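PDB 5NNY: WipB from Legionella pneumophila, which acts as a translocated serine/threonine phosphatase that targets the host lysosomal nutrient-sensing machinery, this chain being its phosphatase domain. Local coordinates for residues 111-116 with 178-183; 96-101 with 107-112. All coordinates share one frame; numbering follows the deposited sequence.

Contact 1 (111-116 with 178-183); sequences LLQALY and VLNIYH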
ATOM      1  N   LEU A 111     -10.642   0.031   6.894  1.00 15.40           N
ATOM      2  CA  LEU A 111      -9.922  -0.835   7.828  1.00 17.58           C
ATOM      3  C   LEU A 111      -8.648  -0.166   8.317  1.00 22.03           C
ATOM      4  O   LEU A 111      -8.351  -0.190   9.516  1.00 20.08           O
ATOM      5  CB  LEU A 111      -9.602  -2.188   7.181  1.00 17.16           C
ATOM      6  CG  LEU A 111     -10.763  -3.187   7.240  1.00 28.36           C
ATOM      7  CD1 LEU A 111     -10.456  -4.400   6.406  1.00 20.73           C
ATOM      8  CD2 LEU A 111     -11.062  -3.611   8.694  1.00 28.39           C
ATOM      9  N   LEU A 112      -7.874   0.419   7.397  1.00 18.83           N
ATOM     10  CA  LEU A 112      -6.687   1.166   7.792  1.00 14.84           C
ATOM     11  C   LEU A 112      -7.041   2.296   8.754  1.00 14.99           C
ATOM     12  O   LEU A 112      -6.322   2.538   9.725  1.00 18.66           O
ATOM     13  CB  LEU A 112      -5.966   1.725   6.561  1.00 15.23           C
ATOM     14  CG  LEU A 112      -5.408   0.694   5.578  1.00 19.91           C
ATOM     15  CD1 LEU A 112      -4.765   1.365   4.350  1.00 22.40           C
ATOM     16  CD2 LEU A 112      -4.399  -0.243   6.294  1.00 15.54           C
ATOM     17  N   GLN A 113      -8.127   3.021   8.480  1.00 16.60           N
ATOM     18  CA  GLN A 113      -8.530   4.120   9.360  1.00 18.62           C
ATOM     19  C   GLN A 113      -8.837   3.634  10.777  1.00 20.62           C
ATOM     20  O   GLN A 113      -8.420   4.254  11.763  1.00 20.84           O
ATOM     21  CB  GLN A 113      -9.741   4.826   8.758  1.00 20.54           C
ATOM     22  CG  GLN A 113     -10.210   6.067   9.503  1.00 21.37           C
ATOM     23  CD  GLN A 113     -11.383   6.696   8.772  1.00 19.85           C
ATOM     24  OE1 GLN A 113     -12.311   5.995   8.388  1.00 26.20           O
ATOM     25  NE2 GLN A 113     -11.329   8.005   8.548  1.00 28.25           N
ATOM     26  N   ALA A 114      -9.558   2.520  10.899  1.00 21.06           N
ATOM     27  CA  ALA A 114      -9.842   1.960  12.220  1.00 21.54           C
ATOM     28  C   ALA A 114      -8.568   1.487  12.915  1.00 26.80           C
ATOM     29  O   ALA A 114      -8.405   1.681  14.125  1.00 22.11           O
ATOM     30  CB  ALA A 114     -10.834   0.807  12.102  1.00 18.25           C
ATOM     31  N   LEU A 115      -7.658   0.858  12.171  1.00 22.02           N
ATOM     32  CA  LEU A 115      -6.377   0.468  12.759  1.00 23.74           C
ATOM     33  C   LEU A 115      -5.664   1.684  13.336  1.00 23.95           C
ATOM     34  O   LEU A 115      -5.199   1.667  14.485  1.00 25.90           O
ATOM     35  CB  LEU A 115      -5.511  -0.231  11.706  1.00 23.29           C
ATOM     36  CG  LEU A 115      -5.926  -1.655  11.347  1.00 29.27           C
ATOM     37  CD1 LEU A 115      -5.120  -2.194  10.167  1.00 22.72           C
ATOM     38  CD2 LEU A 115      -5.779  -2.586  12.571  1.00 19.40           C
ATOM     39  N   TYR A 116      -5.617   2.771  12.570  1.00 18.73           N
ATOM     40  CA  TYR A 116      -4.914   3.970  13.015  1.00 22.48           C
ATOM     41  C   TYR A 116      -5.629   4.614  14.206  1.00 28.26           C
ATOM     42  O   TYR A 116      -5.006   4.934  15.229  1.00 24.49           O
ATOM     43  CB  TYR A 116      -4.782   4.947  11.833  1.00 18.72           C
ATOM     44  CG  TYR A 116      -4.443   6.380  12.215  1.00 25.06           C
ATOM     45  CD1 TYR A 116      -3.143   6.738  12.550  1.00 32.00           C
ATOM     46  CD2 TYR A 116      -5.428   7.373  12.234  1.00 31.16           C
ATOM     47  CE1 TYR A 116      -2.826   8.039  12.892  1.00 31.93           C
ATOM     48  CE2 TYR A 116      -5.120   8.686  12.576  1.00 26.81           C
ATOM     49  CZ  TYR A 116      -3.812   9.007  12.901  1.00 35.77           C
ATOM     50  OH  TYR A 116      -3.478  10.299  13.246  1.00 47.19           O
ATOM     51  N   VAL A 178     -12.240  10.034   1.121  1.00 17.03           N
ATOM     52  CA  VAL A 178     -11.087   9.302   0.606  1.00 18.93           C
ATOM     53  C   VAL A 178      -9.815  10.103   0.843  1.00 17.58           C
ATOM     54  O   VAL A 178      -8.799   9.570   1.315  1.00 17.87           O
ATOM     55  CB  VAL A 178     -11.281   8.981  -0.889  1.00 18.54           C
ATOM     56  CG1 VAL A 178     -10.020   8.310  -1.459  1.00 15.18           C
ATOM     57  CG2 VAL A 178     -12.486   8.091  -1.075  1.00 18.74           C
ATOM     58  N   LEU A 179      -9.855  11.399   0.502  1.00 19.18           N
ATOM     59  CA  LEU A 179      -8.684  12.253   0.674  1.00 18.99           C
ATOM     60  C   LEU A 179      -8.316  12.406   2.146  1.00 17.60           C
ATOM     61  O   LEU A 179      -7.129  12.425   2.488  1.00 21.42           O
ATOM     62  CB  LEU A 179      -8.922  13.622   0.031  1.00 22.00           C
ATOM     63  CG  LEU A 179      -8.937  13.624  -1.500  1.00 18.11           C
ATOM     64  CD1 LEU A 179      -9.558  14.924  -2.050  1.00 22.43           C
ATOM     65  CD2 LEU A 179      -7.511  13.378  -2.044  1.00 22.74           C
ATOM     66  N   ASN A 180      -9.302  12.512   3.036  1.00 19.71           N
ATOM     67  CA  ASN A 180      -8.951  12.591   4.452  1.00 23.76           C
ATOM     68  C   ASN A 180      -8.198  11.344   4.896  1.00 23.30           C
ATOM     69  O   ASN A 180      -7.190  11.438   5.604  1.00 25.59           O
ATOM     70  CB  ASN A 180     -10.187  12.795   5.327  1.00 28.25           C
ATOM     71  CG  ASN A 180      -9.846  12.744   6.814  1.00 32.75           C
ATOM     72  OD1 ASN A 180      -9.418  13.736   7.401  1.00 43.31           O
ATOM     73  ND2 ASN A 180     -10.005  11.578   7.416  1.00 39.94           N
ATOM     74  N   ILE A 181      -8.674  10.161   4.496  1.00 20.21           N
ATOM     75  CA  ILE A 181      -7.983   8.933   4.880  1.00 17.73           C
ATOM     76  C   ILE A 181      -6.589   8.899   4.259  1.00 16.20           C
ATOM     77  O   ILE A 181      -5.615   8.499   4.903  1.00 20.25           O
ATOM     78  CB  ILE A 181      -8.826   7.701   4.490  1.00 17.96           C
ATOM     79  CG1 ILE A 181     -10.157   7.707   5.245  1.00 20.50           C
ATOM     80  CG2 ILE A 181      -8.083   6.386   4.792  1.00 19.38           C
ATOM     81  CD1 ILE A 181     -11.060   6.544   4.891  1.00 21.21           C
ATOM     82  N   TYR A 182      -6.471   9.350   3.008  1.00 16.33           N
ATOM     83  CA  TYR A 182      -5.165   9.419   2.366  1.00 21.26           C
ATOM     84  C   TYR A 182      -4.177  10.228   3.196  1.00 22.97           C
ATOM     85  O   TYR A 182      -3.078   9.757   3.511  1.00 21.32           O
ATOM     86  CB  TYR A 182      -5.257  10.032   0.965  1.00 16.71           C
ATOM     87  CG  TYR A 182      -3.835  10.196   0.437  1.00 18.61           C
ATOM     88  CD1 TYR A 182      -3.083   9.081   0.103  1.00 18.12           C
ATOM     89  CD2 TYR A 182      -3.232  11.447   0.357  1.00 21.14           C
ATOM     90  CE1 TYR A 182      -1.769   9.202  -0.334  1.00 23.38           C
ATOM     91  CE2 TYR A 182      -1.926  11.581  -0.084  1.00 18.74           C
ATOM     92  CZ  TYR A 182      -1.202  10.452  -0.421  1.00 23.10           C
ATOM     93  OH  TYR A 182       0.091  10.581  -0.857  1.00 22.82           O
ATOM     94  N   HIS A 183      -4.544  11.457   3.532  1.00 22.95           N
ATOM     95  CA  HIS A 183      -3.634  12.372   4.215  1.00 18.02           C
ATOM     96  C   HIS A 183      -3.482  12.037   5.700  1.00 17.73           C
ATOM     97  O   HIS A 183      -2.379  12.140   6.253  1.00 21.93           O
ATOM     98  CB  HIS A 183      -4.139  13.814   4.046  1.00 19.02           C
ATOM     99  CG  HIS A 183      -4.013  14.342   2.647  1.00 24.12           C
ATOM    100  ND1 HIS A 183      -2.806  14.719   2.100  1.00 29.38           N
ATOM    101  CD2 HIS A 183      -4.944  14.562   1.687  1.00 27.24           C
ATOM    102  CE1 HIS A 183      -2.996  15.141   0.862  1.00 23.71           C
ATOM    103  NE2 HIS A 183      -4.286  15.062   0.589  1.00 32.07           N
TER
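Gln113 and Ile181 carry this helix-to-helix contact, and their CA atoms, 6.6 Å apart, are the closest pair of the two segments. From CB, which is directed at helix 175-186, the glutamine runs out fully extended: CG is anti to the backbone N (chi1 -175°) and CD continues the line (chi2 178°), so the amide reaches over the isoleucine. There CD lies 3.9 Å from both CG1 and CD1 of Ile181. Of the two amide tips, NE2 comes to 3.5 Å from Ile181 CG1 and OE1 to 3.8 Å from Ile181 CD1. Ile181 CD1 sits about 3.5 Å off the plane of the Gln113 amide, against its face, at similar distances from CD, OE1 and NE2, and the two side chains cross at about a right angle. OE1 accepts a hydrogen bond from Lys110 NZ, one turn back on the same helix, which helps fix the amide's rotation. To one side, Gln113 NE2 and Asn180 ND2 are 4.0 Å apart, near each other without a bond. With 131 Å² buried in total, this is modest packing between helix 175-186 and the crossover helix 105-117 that joins parallel strands 90-93 and 121-125 in the calcineurin-like phosphoesterase fold.

Contact 2 (96-101 with 107-112); sequences DELVDR and FILKLL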
ATOM      1  N   ASP A  96       0.337  -3.888  -2.308  1.00 16.58           N
ATOM      2  CA  ASP A  96      -0.830  -4.225  -3.118  1.00 20.66           C
ATOM      3  C   ASP A  96      -2.103  -4.228  -2.274  1.00 17.03           C
ATOM      4  O   ASP A  96      -3.040  -4.979  -2.541  1.00 20.00           O
ATOM      5  CB  ASP A  96      -0.646  -5.565  -3.824  1.00 25.43           C
ATOM      6  CG  ASP A  96       0.435  -5.523  -4.891  1.00 24.49           C
ATOM      7  OD1 ASP A  96       1.038  -4.460  -5.101  1.00 25.27           O
ATOM      8  OD2 ASP A  96       0.680  -6.569  -5.516  1.00 26.39           O
ATOM      9  N   GLU A  97      -2.136  -3.375  -1.246  1.00 16.84           N
ATOM     10  CA  GLU A  97      -3.332  -3.269  -0.416  1.00 18.44           C
ATOM     11  C   GLU A  97      -4.420  -2.408  -1.066  1.00 15.58           C
ATOM     12  O   GLU A  97      -5.592  -2.474  -0.638  1.00 15.28           O
ATOM     13  CB  GLU A  97      -2.938  -2.748   0.976  1.00 21.26           C
ATOM     14  CG  GLU A  97      -2.600  -1.259   1.070  1.00 22.10           C
ATOM     15  CD  GLU A  97      -1.392  -0.833   0.257  1.00 22.95           C
ATOM     16  OE1 GLU A  97      -1.403   0.293  -0.285  1.00 20.96           O
ATOM     17  OE2 GLU A  97      -0.422  -1.625   0.136  1.00 21.86           O
ATOM     18  N   LEU A  98      -4.064  -1.651  -2.111  1.00 16.82           N
ATOM     19  CA  LEU A  98      -4.991  -0.800  -2.856  1.00 24.95           C
ATOM     20  C   LEU A  98      -4.719  -0.931  -4.354  1.00 20.07           C
ATOM     21  O   LEU A  98      -3.663  -1.411  -4.767  1.00 18.53           O
ATOM     22  CB  LEU A  98      -4.853   0.671  -2.429  1.00 22.45           C
ATOM     23  CG  LEU A  98      -5.135   1.072  -0.981  1.00 18.79           C
ATOM     24  CD1 LEU A  98      -4.712   2.532  -0.732  1.00 22.34           C
ATOM     25  CD2 LEU A  98      -6.621   0.888  -0.639  1.00 18.84           C
ATOM     26  N   VAL A  99      -5.689  -0.488  -5.172  1.00 21.56           N
ATOM     27  CA  VAL A  99      -5.570  -0.426  -6.638  1.00 20.78           C
ATOM     28  C   VAL A  99      -5.208  -1.789  -7.216  1.00 21.58           C
ATOM     29  O   VAL A  99      -4.126  -1.961  -7.797  1.00 26.21           O
ATOM     30  CB  VAL A  99      -4.533   0.629  -7.084  1.00 19.11           C
ATOM     31  CG1 VAL A  99      -4.665   0.936  -8.612  1.00 20.77           C
ATOM     32  CG2 VAL A  99      -4.701   1.907  -6.288  1.00 19.52           C
ATOM     33  N   ASP A 100      -6.110  -2.759  -7.106  1.00 19.45           N
ATOM     34  CA  ASP A 100      -5.750  -4.121  -7.490  1.00 19.76           C
ATOM     35  C   ASP A 100      -7.033  -4.894  -7.774  1.00 19.75           C
ATOM     36  O   ASP A 100      -8.092  -4.288  -8.004  1.00 21.93           O
ATOM     37  CB  ASP A 100      -4.871  -4.763  -6.402  1.00 21.50           C
ATOM     38  CG  ASP A 100      -3.886  -5.797  -6.965  1.00 23.41           C
ATOM     39  OD1 ASP A 100      -4.315  -6.683  -7.738  1.00 24.71           O
ATOM     40  OD2 ASP A 100      -2.685  -5.726  -6.613  1.00 23.30           O
ATOM     41  N   ARG A 101      -6.952  -6.225  -7.757  1.00 17.27           N
ATOM     42  CA  ARG A 101      -8.041  -7.078  -8.233  1.00 16.96           C
ATOM     43  C   ARG A 101      -9.244  -7.130  -7.293  1.00 17.35           C
ATOM     44  O   ARG A 101     -10.333  -7.533  -7.735  1.00 20.56           O
ATOM     45  CB  ARG A 101      -7.528  -8.499  -8.454  1.00 25.25           C
ATOM     46  CG  ARG A 101      -6.706  -8.634  -9.720  1.00 29.42           C
ATOM     47  CD  ARG A 101      -5.750  -9.812  -9.693  1.00 38.59           C
ATOM     48  NE  ARG A 101      -5.721 -10.506 -10.980  1.00 53.16           N
ATOM     49  CZ  ARG A 101      -5.124 -10.056 -12.084  1.00 54.54           C
ATOM     50  NH1 ARG A 101      -5.171 -10.780 -13.198  1.00 47.41           N
ATOM     51  NH2 ARG A 101      -4.489  -8.888 -12.086  1.00 59.95           N
ATOM     52  N   PHE A 107     -13.059  -0.410   1.105  1.00 13.40           N
ATOM     53  CA  PHE A 107     -13.125  -1.384   2.194  1.00 17.26           C
ATOM     54  C   PHE A 107     -11.835  -1.397   3.003  1.00 16.73           C
ATOM     55  O   PHE A 107     -11.860  -1.338   4.238  1.00 18.08           O
ATOM     56  CB  PHE A 107     -13.425  -2.779   1.646  1.00 19.29           C
ATOM     57  CG  PHE A 107     -14.844  -2.956   1.120  1.00 18.01           C
ATOM     58  CD1 PHE A 107     -15.884  -2.117   1.528  1.00 22.64           C
ATOM     59  CD2 PHE A 107     -15.131  -4.012   0.276  1.00 17.33           C
ATOM     60  CE1 PHE A 107     -17.186  -2.319   1.063  1.00 19.65           C
ATOM     61  CE2 PHE A 107     -16.428  -4.237  -0.183  1.00 18.11           C
ATOM     62  CZ  PHE A 107     -17.466  -3.384   0.215  1.00 16.40           C
ATOM     63  N   ILE A 108     -10.690  -1.447   2.317  1.00 18.31           N
ATOM     64  CA  ILE A 108      -9.411  -1.494   3.016  1.00 16.59           C
ATOM     65  C   ILE A 108      -9.068  -0.123   3.577  1.00 16.27           C
ATOM     66  O   ILE A 108      -8.438  -0.017   4.631  1.00 17.76           O
ATOM     67  CB  ILE A 108      -8.312  -2.057   2.087  1.00 29.87           C
ATOM     68  CG1 ILE A 108      -8.449  -3.584   2.045  1.00 30.31           C
ATOM     69  CG2 ILE A 108      -6.904  -1.644   2.536  1.00 21.87           C
ATOM     70  CD1 ILE A 108      -7.329  -4.338   1.418  1.00 23.63           C
ATOM     71  N   LEU A 109      -9.521   0.949   2.921  1.00 13.81           N
ATOM     72  CA  LEU A 109      -9.265   2.285   3.459  1.00 21.67           C
ATOM     73  C   LEU A 109      -9.923   2.467   4.822  1.00 17.11           C
ATOM     74  O   LEU A 109      -9.339   3.071   5.732  1.00 17.09           O
ATOM     75  CB  LEU A 109      -9.754   3.359   2.487  1.00 18.72           C
ATOM     76  CG  LEU A 109      -8.919   3.591   1.225  1.00 15.48           C
ATOM     77  CD1 LEU A 109      -9.610   4.604   0.296  1.00 16.32           C
ATOM     78  CD2 LEU A 109      -7.519   4.068   1.608  1.00 23.55           C
ATOM     79  N   LYS A 110     -11.148   1.955   4.979  1.00 14.71           N
ATOM     80  CA  LYS A 110     -11.838   2.055   6.261  1.00 17.77           C
ATOM     81  C   LYS A 110     -11.171   1.185   7.308  1.00 21.80           C
ATOM     82  O   LYS A 110     -11.157   1.538   8.495  1.00 20.28           O
ATOM     83  CB  LYS A 110     -13.308   1.654   6.122  1.00 19.96           C
ATOM     84  CG  LYS A 110     -14.156   2.662   5.356  1.00 24.41           C
ATOM     85  CD  LYS A 110     -13.973   4.082   5.883  1.00 30.70           C
ATOM     86  CE  LYS A 110     -15.069   4.475   6.874  1.00 24.62           C
ATOM     87  NZ  LYS A 110     -14.755   5.790   7.547  1.00 27.68           N
ATOM     88  N   LEU A 111     -10.642   0.031   6.894  1.00 15.40           N
ATOM     89  CA  LEU A 111      -9.922  -0.835   7.828  1.00 17.58           C
ATOM     90  C   LEU A 111      -8.648  -0.166   8.317  1.00 22.03           C
ATOM     91  O   LEU A 111      -8.351  -0.190   9.516  1.00 20.08           O
ATOM     92  CB  LEU A 111      -9.602  -2.188   7.181  1.00 17.16           C
ATOM     93  CG  LEU A 111     -10.763  -3.187   7.240  1.00 28.36           C
ATOM     94  CD1 LEU A 111     -10.456  -4.400   6.406  1.00 20.73           C
ATOM     95  CD2 LEU A 111     -11.062  -3.611   8.694  1.00 28.39           C
ATOM     96  N   LEU A 112      -7.874   0.419   7.397  1.00 18.83           N
ATOM     97  CA  LEU A 112      -6.687   1.166   7.792  1.00 14.84           C
ATOM     98  C   LEU A 112      -7.041   2.296   8.754  1.00 14.99           C
ATOM     99  O   LEU A 112      -6.322   2.538   9.725  1.00 18.66           O
ATOM    100  CB  LEU A 112      -5.966   1.725   6.561  1.00 15.23           C
ATOM    101  CG  LEU A 112      -5.408   0.694   5.578  1.00 19.91           C
ATOM    102  CD1 LEU A 112      -4.765   1.365   4.350  1.00 22.40           C
ATOM    103  CD2 LEU A 112      -4.399  -0.243   6.294  1.00 15.54           C
TER
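The GDELVDRG loop, a variant of the GDxVDRG signature of PPP-type phosphatases, here places Glu97 and Leu98 against Ile108 and Leu109 of the helix that follows it. The tightest approach is made by the backbone of the loop: Glu97 O sits 3.3 Å from Ile108 CD1 and 3.5 Å from Ile108 CG2, so both branches of the isoleucine pack on one carbonyl oxygen. Ile108 CB is directed at the loop, and with CG2 anti to the backbone N and CG1, carrying CD1, beside it (chi1 -79°), the two branches both come against the oxygen. Glu97 CB also faces the helix, 4.4 Å from Ile108 CG2, but the chain then bends back (chi1 75°, chi2 -63°) and takes the carboxylate away, where OE1 is hydrogen-bonded to Tyr186 OH.

Leu98 supplies the other half of the interface. Both its methyls, CD1 and CD2, lie 4.0 Å from Leu109 CD2, and Leu98 CD2 also reaches Ile108 CG2 at 4.1 Å; the two leucine side chains cross at about a right angle. All four touching residues are buried, and the contact is apolar apart from the packed carbonyl.

The polar groups of the loop, side chain and backbone, turn elsewhere. Asp100 OD2 is hydrogen-bonded to His12 ND1, Val99 O to His129 ND1, and Asp96 OD2 lies close to Asp10 OD1; the closeness of Asp96 to Asp10, with His12 and His129 nearby, is consistent with the active-site region of related metallophosphatases. The loop leaves strand 90-93 and leads into helix 105-117. Leu98 also rests on Phe133 of helix 128-138 and Tyr186 of helix 175-186, while Leu109 leans on Ile181 of the latter and Lys110 NZ is salt-bridged to its Glu177.

Both contacts use helix 105-117, with centres 10 Å apart; their segments overlap at Leu111 and Leu112, neither of which carries either contact. Contact 2 is fully buried, 8 Å from the centre of the chain, and joins the helix to its own preceding loop by methyl groups packed on one another and on a backbone carbonyl. Contact 1, at 12 Å, is only partly buried and joins segments 62 residues apart at their closest ends; there one side is the amide of a partly exposed glutamine. Ile181 bridges the two: its CG2 is 3.7 Å from Leu109 O, and its CD1 3.9 Å from Lys110 CD. Leu109 and Ile181 thus make the two contacts continuous.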